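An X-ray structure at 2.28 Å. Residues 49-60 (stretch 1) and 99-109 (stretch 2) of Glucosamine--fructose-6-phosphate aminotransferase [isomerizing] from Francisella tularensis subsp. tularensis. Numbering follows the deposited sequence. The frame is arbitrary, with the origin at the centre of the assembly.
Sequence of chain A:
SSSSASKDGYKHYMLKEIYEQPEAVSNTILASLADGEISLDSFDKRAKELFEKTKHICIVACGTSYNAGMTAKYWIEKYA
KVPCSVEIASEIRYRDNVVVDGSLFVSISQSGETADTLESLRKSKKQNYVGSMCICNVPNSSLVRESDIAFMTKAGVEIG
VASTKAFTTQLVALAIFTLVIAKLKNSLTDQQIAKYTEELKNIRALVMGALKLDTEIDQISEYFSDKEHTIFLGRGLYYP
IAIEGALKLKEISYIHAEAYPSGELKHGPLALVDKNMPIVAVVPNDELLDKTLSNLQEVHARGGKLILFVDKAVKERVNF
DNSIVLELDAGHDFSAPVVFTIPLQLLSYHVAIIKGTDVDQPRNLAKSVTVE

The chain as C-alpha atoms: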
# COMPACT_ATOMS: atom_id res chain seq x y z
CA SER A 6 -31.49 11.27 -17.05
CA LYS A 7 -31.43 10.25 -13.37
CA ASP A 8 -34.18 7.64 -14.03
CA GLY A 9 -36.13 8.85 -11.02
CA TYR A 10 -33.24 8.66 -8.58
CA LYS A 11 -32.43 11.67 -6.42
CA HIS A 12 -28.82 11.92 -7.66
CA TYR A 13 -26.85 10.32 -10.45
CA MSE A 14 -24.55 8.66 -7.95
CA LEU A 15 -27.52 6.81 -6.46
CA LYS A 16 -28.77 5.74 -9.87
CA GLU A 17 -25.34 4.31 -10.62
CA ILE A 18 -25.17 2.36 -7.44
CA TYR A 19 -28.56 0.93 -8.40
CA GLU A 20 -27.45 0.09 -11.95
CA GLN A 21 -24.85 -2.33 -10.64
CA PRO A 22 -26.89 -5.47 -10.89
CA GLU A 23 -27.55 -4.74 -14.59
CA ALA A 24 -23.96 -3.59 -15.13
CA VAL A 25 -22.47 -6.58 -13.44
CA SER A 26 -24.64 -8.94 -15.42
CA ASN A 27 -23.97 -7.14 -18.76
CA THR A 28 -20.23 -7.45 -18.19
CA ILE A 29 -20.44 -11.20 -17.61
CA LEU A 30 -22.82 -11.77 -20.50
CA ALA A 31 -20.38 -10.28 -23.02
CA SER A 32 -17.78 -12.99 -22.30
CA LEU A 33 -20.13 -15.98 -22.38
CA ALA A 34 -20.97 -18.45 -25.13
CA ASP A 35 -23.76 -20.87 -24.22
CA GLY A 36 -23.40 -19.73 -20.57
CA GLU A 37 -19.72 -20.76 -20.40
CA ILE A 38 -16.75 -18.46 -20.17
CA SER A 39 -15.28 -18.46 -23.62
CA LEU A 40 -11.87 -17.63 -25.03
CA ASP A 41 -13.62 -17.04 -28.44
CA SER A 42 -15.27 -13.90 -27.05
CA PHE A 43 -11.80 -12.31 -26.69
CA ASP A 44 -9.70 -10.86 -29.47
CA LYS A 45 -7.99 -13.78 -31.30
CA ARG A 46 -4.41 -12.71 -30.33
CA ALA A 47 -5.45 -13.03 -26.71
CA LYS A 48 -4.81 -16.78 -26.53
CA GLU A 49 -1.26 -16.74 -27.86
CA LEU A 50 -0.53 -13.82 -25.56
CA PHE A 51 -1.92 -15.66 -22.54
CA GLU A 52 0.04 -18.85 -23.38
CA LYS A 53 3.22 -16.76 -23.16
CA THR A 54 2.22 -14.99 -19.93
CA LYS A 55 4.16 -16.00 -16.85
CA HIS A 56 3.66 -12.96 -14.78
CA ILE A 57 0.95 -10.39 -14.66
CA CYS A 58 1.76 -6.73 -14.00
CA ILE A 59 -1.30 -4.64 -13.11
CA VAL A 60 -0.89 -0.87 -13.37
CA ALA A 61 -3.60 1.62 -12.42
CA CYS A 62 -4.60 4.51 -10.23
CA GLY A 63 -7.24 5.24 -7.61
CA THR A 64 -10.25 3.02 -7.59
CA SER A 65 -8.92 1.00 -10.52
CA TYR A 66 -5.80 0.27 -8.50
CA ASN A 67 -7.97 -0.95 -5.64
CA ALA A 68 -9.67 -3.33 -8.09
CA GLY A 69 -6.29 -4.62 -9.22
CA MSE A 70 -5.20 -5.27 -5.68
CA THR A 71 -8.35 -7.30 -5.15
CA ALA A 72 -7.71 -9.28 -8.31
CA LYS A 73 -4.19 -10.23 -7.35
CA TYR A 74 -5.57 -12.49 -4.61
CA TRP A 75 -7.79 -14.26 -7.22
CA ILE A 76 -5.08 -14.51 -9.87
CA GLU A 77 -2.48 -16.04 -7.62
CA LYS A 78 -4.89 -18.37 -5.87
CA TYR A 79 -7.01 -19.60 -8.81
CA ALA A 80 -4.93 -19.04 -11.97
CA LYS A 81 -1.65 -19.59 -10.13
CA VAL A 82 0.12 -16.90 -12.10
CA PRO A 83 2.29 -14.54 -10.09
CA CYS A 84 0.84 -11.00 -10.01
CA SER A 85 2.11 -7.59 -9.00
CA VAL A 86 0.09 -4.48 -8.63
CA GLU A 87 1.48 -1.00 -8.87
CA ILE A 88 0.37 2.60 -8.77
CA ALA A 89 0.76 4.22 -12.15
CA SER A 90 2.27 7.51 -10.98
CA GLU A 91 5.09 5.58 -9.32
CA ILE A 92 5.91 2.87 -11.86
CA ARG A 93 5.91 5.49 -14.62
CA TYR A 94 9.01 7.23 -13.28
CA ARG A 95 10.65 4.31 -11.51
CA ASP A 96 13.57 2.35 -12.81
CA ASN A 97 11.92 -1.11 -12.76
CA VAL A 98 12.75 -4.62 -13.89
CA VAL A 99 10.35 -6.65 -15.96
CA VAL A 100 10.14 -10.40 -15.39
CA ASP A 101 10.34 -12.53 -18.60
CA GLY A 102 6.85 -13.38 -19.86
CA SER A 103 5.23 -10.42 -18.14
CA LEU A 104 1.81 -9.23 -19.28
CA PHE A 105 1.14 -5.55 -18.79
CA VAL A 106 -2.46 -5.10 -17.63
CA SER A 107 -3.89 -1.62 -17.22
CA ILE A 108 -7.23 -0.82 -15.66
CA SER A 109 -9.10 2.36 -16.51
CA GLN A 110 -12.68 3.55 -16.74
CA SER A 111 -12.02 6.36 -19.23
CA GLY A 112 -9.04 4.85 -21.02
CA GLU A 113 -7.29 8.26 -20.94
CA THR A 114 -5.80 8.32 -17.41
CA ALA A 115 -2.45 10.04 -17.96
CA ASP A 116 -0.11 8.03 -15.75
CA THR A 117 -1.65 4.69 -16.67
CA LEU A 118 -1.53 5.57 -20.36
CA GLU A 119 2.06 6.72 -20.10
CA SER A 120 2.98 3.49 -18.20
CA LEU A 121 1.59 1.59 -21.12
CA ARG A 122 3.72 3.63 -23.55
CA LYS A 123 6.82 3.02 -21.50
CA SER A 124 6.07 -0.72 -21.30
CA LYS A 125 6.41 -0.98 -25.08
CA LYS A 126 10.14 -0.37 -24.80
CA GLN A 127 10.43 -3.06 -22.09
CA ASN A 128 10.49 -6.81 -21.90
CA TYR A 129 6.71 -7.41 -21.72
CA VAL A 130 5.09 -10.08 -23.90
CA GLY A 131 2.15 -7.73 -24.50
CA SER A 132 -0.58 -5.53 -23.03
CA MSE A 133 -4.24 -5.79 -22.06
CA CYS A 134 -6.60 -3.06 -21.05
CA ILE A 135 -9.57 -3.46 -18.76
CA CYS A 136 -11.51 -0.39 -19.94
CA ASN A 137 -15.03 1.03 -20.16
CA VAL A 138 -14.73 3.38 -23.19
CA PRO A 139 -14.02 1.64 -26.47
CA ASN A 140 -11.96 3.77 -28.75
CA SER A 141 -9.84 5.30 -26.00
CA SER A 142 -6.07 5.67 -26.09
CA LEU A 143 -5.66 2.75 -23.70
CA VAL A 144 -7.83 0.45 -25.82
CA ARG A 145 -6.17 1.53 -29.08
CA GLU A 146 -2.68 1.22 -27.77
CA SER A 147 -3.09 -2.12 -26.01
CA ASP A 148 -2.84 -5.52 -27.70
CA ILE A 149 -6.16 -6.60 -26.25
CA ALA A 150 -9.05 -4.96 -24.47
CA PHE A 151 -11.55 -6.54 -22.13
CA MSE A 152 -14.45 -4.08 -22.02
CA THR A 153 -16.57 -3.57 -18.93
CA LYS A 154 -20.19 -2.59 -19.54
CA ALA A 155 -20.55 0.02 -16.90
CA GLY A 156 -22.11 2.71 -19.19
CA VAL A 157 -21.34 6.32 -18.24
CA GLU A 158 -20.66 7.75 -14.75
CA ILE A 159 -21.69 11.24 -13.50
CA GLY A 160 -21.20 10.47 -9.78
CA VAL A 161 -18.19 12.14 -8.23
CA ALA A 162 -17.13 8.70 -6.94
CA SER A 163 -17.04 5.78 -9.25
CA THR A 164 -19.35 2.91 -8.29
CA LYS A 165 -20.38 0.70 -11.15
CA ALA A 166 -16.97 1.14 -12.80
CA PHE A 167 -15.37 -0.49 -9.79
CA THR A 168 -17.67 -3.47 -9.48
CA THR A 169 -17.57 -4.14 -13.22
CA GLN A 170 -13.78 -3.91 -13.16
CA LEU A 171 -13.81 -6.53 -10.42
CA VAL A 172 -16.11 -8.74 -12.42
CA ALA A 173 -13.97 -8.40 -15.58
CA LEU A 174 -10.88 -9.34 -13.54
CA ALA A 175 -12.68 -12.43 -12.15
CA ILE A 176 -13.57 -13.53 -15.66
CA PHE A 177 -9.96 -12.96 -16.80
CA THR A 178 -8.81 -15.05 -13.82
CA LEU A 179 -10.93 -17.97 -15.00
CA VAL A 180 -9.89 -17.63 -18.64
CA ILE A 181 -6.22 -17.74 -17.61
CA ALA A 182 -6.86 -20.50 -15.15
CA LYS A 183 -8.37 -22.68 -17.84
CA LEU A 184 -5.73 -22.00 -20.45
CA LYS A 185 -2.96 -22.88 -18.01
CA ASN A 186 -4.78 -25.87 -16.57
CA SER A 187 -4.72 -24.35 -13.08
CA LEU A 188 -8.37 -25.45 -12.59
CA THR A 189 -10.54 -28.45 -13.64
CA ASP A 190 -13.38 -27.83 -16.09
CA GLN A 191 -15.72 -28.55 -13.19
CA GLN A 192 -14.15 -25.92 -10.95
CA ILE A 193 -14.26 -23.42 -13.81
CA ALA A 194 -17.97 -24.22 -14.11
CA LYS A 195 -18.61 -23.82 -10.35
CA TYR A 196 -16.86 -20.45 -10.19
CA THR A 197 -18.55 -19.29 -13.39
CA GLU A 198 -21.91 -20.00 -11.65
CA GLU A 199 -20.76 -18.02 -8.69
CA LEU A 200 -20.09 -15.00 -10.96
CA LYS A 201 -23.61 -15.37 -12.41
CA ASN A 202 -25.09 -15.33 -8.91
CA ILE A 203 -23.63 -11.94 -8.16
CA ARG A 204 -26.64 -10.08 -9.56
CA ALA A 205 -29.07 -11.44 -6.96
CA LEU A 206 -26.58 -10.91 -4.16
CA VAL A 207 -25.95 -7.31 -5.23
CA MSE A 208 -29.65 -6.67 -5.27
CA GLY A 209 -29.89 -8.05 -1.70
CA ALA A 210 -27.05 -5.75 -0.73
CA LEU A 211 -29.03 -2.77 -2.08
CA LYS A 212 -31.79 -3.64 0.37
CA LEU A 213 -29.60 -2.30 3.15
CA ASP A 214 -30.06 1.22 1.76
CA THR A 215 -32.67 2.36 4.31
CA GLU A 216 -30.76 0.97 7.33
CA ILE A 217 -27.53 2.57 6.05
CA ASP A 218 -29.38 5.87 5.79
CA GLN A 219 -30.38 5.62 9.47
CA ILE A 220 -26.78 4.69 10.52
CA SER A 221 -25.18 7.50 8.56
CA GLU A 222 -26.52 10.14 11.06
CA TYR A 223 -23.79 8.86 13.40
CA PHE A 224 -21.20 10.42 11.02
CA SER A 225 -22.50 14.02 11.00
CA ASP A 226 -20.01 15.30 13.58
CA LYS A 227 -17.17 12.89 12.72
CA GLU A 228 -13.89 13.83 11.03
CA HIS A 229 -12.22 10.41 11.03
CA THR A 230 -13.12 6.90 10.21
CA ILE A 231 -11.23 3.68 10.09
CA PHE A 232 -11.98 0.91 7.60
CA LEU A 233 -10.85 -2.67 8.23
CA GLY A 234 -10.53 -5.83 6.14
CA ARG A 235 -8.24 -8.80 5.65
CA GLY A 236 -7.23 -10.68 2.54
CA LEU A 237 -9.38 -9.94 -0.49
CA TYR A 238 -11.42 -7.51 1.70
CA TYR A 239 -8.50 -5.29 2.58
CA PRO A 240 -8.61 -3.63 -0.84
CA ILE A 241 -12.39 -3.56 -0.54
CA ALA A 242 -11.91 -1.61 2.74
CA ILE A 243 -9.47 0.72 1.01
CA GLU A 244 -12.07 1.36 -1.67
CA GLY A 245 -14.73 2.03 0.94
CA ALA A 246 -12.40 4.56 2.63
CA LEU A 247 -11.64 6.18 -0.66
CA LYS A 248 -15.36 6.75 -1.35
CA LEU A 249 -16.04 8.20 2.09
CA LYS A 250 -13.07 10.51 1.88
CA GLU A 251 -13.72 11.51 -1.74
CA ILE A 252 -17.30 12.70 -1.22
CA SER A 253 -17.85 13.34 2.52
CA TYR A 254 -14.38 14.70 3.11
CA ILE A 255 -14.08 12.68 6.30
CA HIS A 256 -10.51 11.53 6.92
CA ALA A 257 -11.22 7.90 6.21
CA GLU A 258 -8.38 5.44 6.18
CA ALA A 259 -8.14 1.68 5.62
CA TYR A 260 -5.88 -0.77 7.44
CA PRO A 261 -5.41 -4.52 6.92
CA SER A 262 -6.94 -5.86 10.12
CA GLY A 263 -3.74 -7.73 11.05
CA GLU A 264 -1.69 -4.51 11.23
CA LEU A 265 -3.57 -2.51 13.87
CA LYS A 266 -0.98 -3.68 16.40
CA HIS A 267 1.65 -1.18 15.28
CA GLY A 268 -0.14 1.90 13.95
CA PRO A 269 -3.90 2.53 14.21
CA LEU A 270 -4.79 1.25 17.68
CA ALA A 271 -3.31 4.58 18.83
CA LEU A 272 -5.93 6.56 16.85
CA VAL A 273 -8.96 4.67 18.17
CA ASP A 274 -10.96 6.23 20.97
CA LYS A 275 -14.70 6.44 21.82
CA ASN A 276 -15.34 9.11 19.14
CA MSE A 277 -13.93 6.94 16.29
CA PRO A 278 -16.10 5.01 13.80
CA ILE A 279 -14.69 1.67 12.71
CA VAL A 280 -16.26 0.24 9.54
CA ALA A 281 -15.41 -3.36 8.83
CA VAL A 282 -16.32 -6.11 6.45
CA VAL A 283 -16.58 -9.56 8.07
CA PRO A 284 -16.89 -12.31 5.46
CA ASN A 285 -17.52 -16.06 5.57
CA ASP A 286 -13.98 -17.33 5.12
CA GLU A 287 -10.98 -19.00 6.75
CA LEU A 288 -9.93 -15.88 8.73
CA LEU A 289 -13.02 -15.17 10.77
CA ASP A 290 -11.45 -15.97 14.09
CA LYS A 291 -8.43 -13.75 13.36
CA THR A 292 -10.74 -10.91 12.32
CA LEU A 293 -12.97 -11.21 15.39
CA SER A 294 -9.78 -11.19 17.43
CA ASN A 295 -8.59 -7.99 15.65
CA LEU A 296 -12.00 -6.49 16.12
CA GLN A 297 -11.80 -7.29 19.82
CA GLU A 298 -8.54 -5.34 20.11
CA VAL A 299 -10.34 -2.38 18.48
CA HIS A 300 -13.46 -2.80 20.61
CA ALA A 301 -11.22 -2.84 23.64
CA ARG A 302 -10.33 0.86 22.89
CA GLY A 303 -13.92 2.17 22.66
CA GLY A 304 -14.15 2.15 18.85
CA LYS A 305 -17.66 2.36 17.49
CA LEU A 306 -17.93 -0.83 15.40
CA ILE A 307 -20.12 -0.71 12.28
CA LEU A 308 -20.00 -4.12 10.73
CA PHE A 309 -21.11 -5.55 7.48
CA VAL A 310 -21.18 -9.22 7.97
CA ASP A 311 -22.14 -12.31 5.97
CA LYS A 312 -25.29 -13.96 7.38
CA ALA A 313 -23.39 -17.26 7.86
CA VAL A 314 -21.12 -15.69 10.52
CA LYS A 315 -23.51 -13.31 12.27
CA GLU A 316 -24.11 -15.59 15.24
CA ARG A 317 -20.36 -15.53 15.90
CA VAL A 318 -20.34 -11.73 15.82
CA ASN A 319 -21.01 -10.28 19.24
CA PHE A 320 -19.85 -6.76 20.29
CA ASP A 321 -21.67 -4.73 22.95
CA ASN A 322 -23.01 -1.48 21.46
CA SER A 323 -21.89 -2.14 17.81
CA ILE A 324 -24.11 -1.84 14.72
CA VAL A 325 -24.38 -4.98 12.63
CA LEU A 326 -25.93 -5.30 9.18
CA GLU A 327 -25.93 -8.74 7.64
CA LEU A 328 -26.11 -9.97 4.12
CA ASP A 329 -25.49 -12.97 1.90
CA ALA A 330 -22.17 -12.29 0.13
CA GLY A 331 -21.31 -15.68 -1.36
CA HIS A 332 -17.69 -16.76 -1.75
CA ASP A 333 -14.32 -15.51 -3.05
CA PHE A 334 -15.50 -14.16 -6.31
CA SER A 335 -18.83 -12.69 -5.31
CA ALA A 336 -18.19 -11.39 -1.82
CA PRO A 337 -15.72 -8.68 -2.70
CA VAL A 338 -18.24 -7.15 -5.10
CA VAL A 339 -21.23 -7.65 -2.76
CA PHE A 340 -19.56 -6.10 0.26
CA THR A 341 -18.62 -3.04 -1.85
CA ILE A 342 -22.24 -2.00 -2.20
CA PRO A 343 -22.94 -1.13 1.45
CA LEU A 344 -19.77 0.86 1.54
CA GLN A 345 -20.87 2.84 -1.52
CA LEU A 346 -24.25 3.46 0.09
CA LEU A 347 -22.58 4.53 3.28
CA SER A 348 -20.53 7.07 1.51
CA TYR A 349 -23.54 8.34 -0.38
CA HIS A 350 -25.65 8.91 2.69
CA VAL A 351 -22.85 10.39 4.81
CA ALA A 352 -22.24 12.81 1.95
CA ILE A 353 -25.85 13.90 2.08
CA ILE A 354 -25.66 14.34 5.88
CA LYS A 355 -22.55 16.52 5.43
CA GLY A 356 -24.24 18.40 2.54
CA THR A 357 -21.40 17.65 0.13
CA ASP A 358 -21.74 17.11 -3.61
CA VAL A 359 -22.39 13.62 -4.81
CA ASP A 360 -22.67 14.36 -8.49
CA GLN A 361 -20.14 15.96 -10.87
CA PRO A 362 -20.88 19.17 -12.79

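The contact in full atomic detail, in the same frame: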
# COMPACT_ATOMS: atom_id res chain seq x y z
N GLU A 49 -2.70 -16.57 -27.69
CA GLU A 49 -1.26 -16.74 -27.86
C GLU A 49 -0.56 -15.93 -26.77
O GLU A 49 0.37 -16.37 -26.14
CB GLU A 49 -0.86 -16.30 -29.27
CG GLU A 49 0.63 -16.11 -29.50
CD GLU A 49 0.95 -14.85 -30.35
OE1 GLU A 49 0.32 -14.70 -31.44
OE2 GLU A 49 1.84 -14.04 -29.94
N LEU A 50 -1.08 -14.74 -26.53
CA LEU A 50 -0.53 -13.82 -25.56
C LEU A 50 -0.64 -14.37 -24.12
O LEU A 50 0.25 -14.19 -23.28
CB LEU A 50 -1.31 -12.54 -25.69
CG LEU A 50 -0.68 -11.24 -25.27
CD1 LEU A 50 -0.27 -10.45 -26.53
CD2 LEU A 50 -1.69 -10.48 -24.45
N PHE A 51 -1.73 -15.07 -23.84
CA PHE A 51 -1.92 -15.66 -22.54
C PHE A 51 -1.08 -16.93 -22.35
O PHE A 51 -0.73 -17.29 -21.22
CB PHE A 51 -3.39 -16.01 -22.31
CG PHE A 51 -4.33 -14.81 -22.20
CD1 PHE A 51 -3.87 -13.55 -21.85
CD2 PHE A 51 -5.70 -14.99 -22.40
CE1 PHE A 51 -4.76 -12.49 -21.72
CE2 PHE A 51 -6.58 -13.92 -22.27
CZ PHE A 51 -6.10 -12.67 -21.92
N GLU A 52 -0.79 -17.64 -23.44
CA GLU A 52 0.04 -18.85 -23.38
C GLU A 52 1.45 -18.45 -23.03
O GLU A 52 2.13 -19.18 -22.36
CB GLU A 52 0.03 -19.59 -24.70
CG GLU A 52 -1.34 -20.09 -25.10
CD GLU A 52 -1.36 -20.99 -26.35
OE1 GLU A 52 -0.61 -20.71 -27.34
OE2 GLU A 52 -2.14 -21.97 -26.34
N LYS A 53 1.88 -17.28 -23.49
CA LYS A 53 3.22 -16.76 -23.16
C LYS A 53 3.34 -16.07 -21.79
O LYS A 53 4.43 -15.78 -21.36
CB LYS A 53 3.62 -15.71 -24.19
CG LYS A 53 3.69 -16.15 -25.63
CD LYS A 53 3.91 -14.90 -26.52
CE LYS A 53 4.07 -15.24 -28.03
NZ LYS A 53 4.31 -14.01 -28.88
N THR A 54 2.23 -15.77 -21.14
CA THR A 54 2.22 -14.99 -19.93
C THR A 54 2.67 -15.83 -18.79
O THR A 54 2.16 -16.93 -18.62
CB THR A 54 0.83 -14.48 -19.61
OG1 THR A 54 0.47 -13.54 -20.61
CG2 THR A 54 0.74 -13.85 -18.20
N LYS A 55 3.65 -15.32 -18.04
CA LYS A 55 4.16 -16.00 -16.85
C LYS A 55 4.07 -15.13 -15.61
O LYS A 55 4.25 -15.57 -14.46
CB LYS A 55 5.59 -16.45 -17.03
CG LYS A 55 6.00 -16.70 -18.45
CD LYS A 55 6.58 -18.10 -18.66
CE LYS A 55 5.45 -19.11 -18.80
NZ LYS A 55 4.70 -19.00 -20.11
N HIS A 56 3.79 -13.88 -15.84
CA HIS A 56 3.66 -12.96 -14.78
C HIS A 56 2.73 -11.89 -15.24
O HIS A 56 2.74 -11.48 -16.37
CB HIS A 56 5.03 -12.36 -14.47
CG HIS A 56 5.02 -11.40 -13.33
ND1 HIS A 56 4.72 -10.07 -13.49
CD2 HIS A 56 5.28 -11.57 -12.00
CE1 HIS A 56 4.77 -9.46 -12.31
NE2 HIS A 56 5.11 -10.35 -11.40
N ILE A 57 1.91 -11.42 -14.34
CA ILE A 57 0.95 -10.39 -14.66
C ILE A 57 1.25 -9.15 -13.85
O ILE A 57 1.30 -9.23 -12.64
CB ILE A 57 -0.45 -10.86 -14.32
CG1 ILE A 57 -0.85 -11.96 -15.25
CG2 ILE A 57 -1.42 -9.71 -14.44
CD1 ILE A 57 -2.03 -12.65 -14.77
N CYS A 58 1.37 -8.02 -14.56
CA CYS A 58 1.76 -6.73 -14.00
C CYS A 58 0.60 -5.78 -14.14
O CYS A 58 0.31 -5.29 -15.23
CB CYS A 58 2.97 -6.17 -14.79
SG CYS A 58 4.25 -5.35 -13.80
N ILE A 59 -0.09 -5.49 -13.04
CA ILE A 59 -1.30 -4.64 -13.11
C ILE A 59 -0.86 -3.22 -12.71
O ILE A 59 -0.25 -3.03 -11.66
CB ILE A 59 -2.39 -5.10 -12.21
CG1 ILE A 59 -2.88 -6.50 -12.60
CG2 ILE A 59 -3.61 -4.19 -12.30
CD1 ILE A 59 -3.97 -7.06 -11.65
N VAL A 60 -1.16 -2.26 -13.59
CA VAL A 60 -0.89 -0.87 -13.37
C VAL A 60 -2.16 -0.04 -13.45
O VAL A 60 -2.94 -0.16 -14.39
CB VAL A 60 0.09 -0.35 -14.44
CG1 VAL A 60 0.35 1.17 -14.29
CG2 VAL A 60 1.40 -1.14 -14.34
N VAL A 99 11.50 -5.97 -15.43
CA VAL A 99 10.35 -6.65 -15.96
C VAL A 99 10.66 -8.12 -16.09
O VAL A 99 11.48 -8.50 -16.91
CB VAL A 99 10.02 -6.09 -17.33
CG1 VAL A 99 8.85 -6.90 -17.96
CG2 VAL A 99 9.71 -4.63 -17.21
N VAL A 100 10.02 -8.94 -15.28
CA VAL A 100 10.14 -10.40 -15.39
C VAL A 100 9.91 -10.91 -16.85
O VAL A 100 9.05 -10.39 -17.58
CB VAL A 100 9.08 -11.07 -14.45
CG1 VAL A 100 9.07 -12.55 -14.63
CG2 VAL A 100 9.34 -10.66 -12.93
N ASP A 101 10.67 -11.91 -17.29
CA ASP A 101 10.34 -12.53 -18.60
C ASP A 101 8.89 -13.04 -18.59
O ASP A 101 8.40 -13.57 -17.60
CB ASP A 101 11.27 -13.71 -18.95
CG ASP A 101 12.51 -13.30 -19.81
OD1 ASP A 101 12.54 -12.22 -20.48
OD2 ASP A 101 13.49 -14.10 -19.82
N GLY A 102 8.21 -12.88 -19.72
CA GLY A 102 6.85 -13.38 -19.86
C GLY A 102 5.79 -12.58 -19.10
O GLY A 102 4.73 -13.10 -18.76
N SER A 103 6.10 -11.30 -18.88
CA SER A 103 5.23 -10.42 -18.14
C SER A 103 4.16 -9.82 -19.03
O SER A 103 4.48 -9.30 -20.09
CB SER A 103 6.04 -9.29 -17.55
OG SER A 103 6.19 -9.50 -16.18
N LEU A 104 2.92 -9.87 -18.57
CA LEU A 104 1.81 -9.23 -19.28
C LEU A 104 1.51 -7.94 -18.56
O LEU A 104 1.38 -7.93 -17.35
CB LEU A 104 0.58 -10.14 -19.25
CG LEU A 104 -0.68 -9.62 -19.92
CD1 LEU A 104 -0.43 -9.57 -21.44
CD2 LEU A 104 -1.89 -10.47 -19.53
N PHE A 105 1.47 -6.86 -19.31
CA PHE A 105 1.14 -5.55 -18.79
C PHE A 105 -0.38 -5.37 -18.87
O PHE A 105 -0.98 -5.40 -19.93
CB PHE A 105 1.87 -4.46 -19.61
CG PHE A 105 1.66 -3.08 -19.09
CD1 PHE A 105 0.51 -2.36 -19.42
CD2 PHE A 105 2.56 -2.49 -18.24
CE1 PHE A 105 0.29 -1.07 -18.91
CE2 PHE A 105 2.36 -1.19 -17.76
CZ PHE A 105 1.21 -0.50 -18.08
N VAL A 106 -1.02 -5.26 -17.72
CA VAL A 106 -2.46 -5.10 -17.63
C VAL A 106 -2.72 -3.73 -17.03
O VAL A 106 -2.23 -3.42 -15.94
CB VAL A 106 -3.06 -6.11 -16.72
CG1 VAL A 106 -4.59 -5.83 -16.49
CG2 VAL A 106 -2.84 -7.48 -17.27
N SER A 107 -3.43 -2.88 -17.77
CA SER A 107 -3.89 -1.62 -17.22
C SER A 107 -5.41 -1.64 -16.96
O SER A 107 -6.18 -2.41 -17.54
CB SER A 107 -3.51 -0.49 -18.14
OG SER A 107 -4.10 -0.63 -19.39
N ILE A 108 -5.83 -0.89 -15.96
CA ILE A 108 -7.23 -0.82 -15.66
C ILE A 108 -7.62 0.64 -15.67
O ILE A 108 -6.99 1.44 -15.01
CB ILE A 108 -7.52 -1.38 -14.27
CG1 ILE A 108 -6.94 -2.82 -14.13
CG2 ILE A 108 -9.03 -1.40 -14.03
CD1 ILE A 108 -7.04 -3.38 -12.73
N SER A 109 -8.65 0.98 -16.43
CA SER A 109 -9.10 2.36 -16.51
C SER A 109 -10.53 2.48 -16.98
O SER A 109 -10.91 1.88 -17.98
CB SER A 109 -8.26 3.11 -17.48
OG SER A 109 -8.63 4.47 -17.47

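Parallel β-strands cannot pair residue against residue across a narrow hydrogen-bonded ring; instead, each bonded residue on one strand reaches two residues on its neighbour, one through its N-H and the other through its carbonyl. The contact between residues 49-60 and 99-109 of this aminotransferase illustrates the rule well. Strand 56-60 lies beside strand 103-109 with their directions only 24° apart, and the bonds zigzag between them. Leu-104 N donates to His-56 O (2.7 Å), and Leu-104 O in turn accepts from Cys-58 N (2.8 Å). Cys-58 O then receives Val-106 N at 2.8 Å, and Val-106 O receives Val-60 N, also at 2.8 Å. The ladder loosens at its far end, where Ile-108 N makes a weak bond to Val-60 O at 3.4 Å. Ile-57 and Ile-59 contribute no N-H or carbonyl to this ladder, although Ile-59 CA approaches Val-106 O at 3.2 Å in a CA-H...O contact.

The ladder begins with a shared acceptor. Gly-102 O takes a short, nearly linear bond from Lys-55 N (2.6 Å) and a longer one from His-56 N (3.2 Å). Gly-102 belongs to a type II turn from Val-100 to Ser-103, closed by a weak bond from Ser-103 N to Val-100 O (3.3 Å). Its positive phi suits glycine, and space is short as well: an ideal CB here would lie 2.2 Å from Lys-55 CG, a clash.

Side chains alternate between the two faces of the sheet. On the face carrying Ile-57, Leu-104, Ile-59 and Val-106, the contacts are apolar. Leu-104, the residue most covered by the opposing stretch, meets the preceding helix: its CD1 lies 3.4 Å from Leu-50 CD2, while its CD2 sits at the edge of the Phe-51 ring, 4.1 Å from CE1. Farther along, Ile-57 CG2 touches Val-106 CG2 (3.9 Å) and Ile-59 CG2 touches Ile-108 CD1 (3.6 Å).

The other face mixes polar and apolar partners. His-56 ND1 donates a weak hydrogen bond to Ser-103 OG (3.1 Å), its 120° angle far from linear, and Val-100 covers one face of the imidazole. Val-60 CG2 packs against Phe-105 CE2 at 3.6 Å.

Before the strand, polar groups find partners locally. Thr-54 OG1 donates to Leu-50 O (2.8 Å), satisfying a buried hydroxyl, and Lys-53 NZ forms a salt bridge with Glu-49 OE2 (2.7 Å).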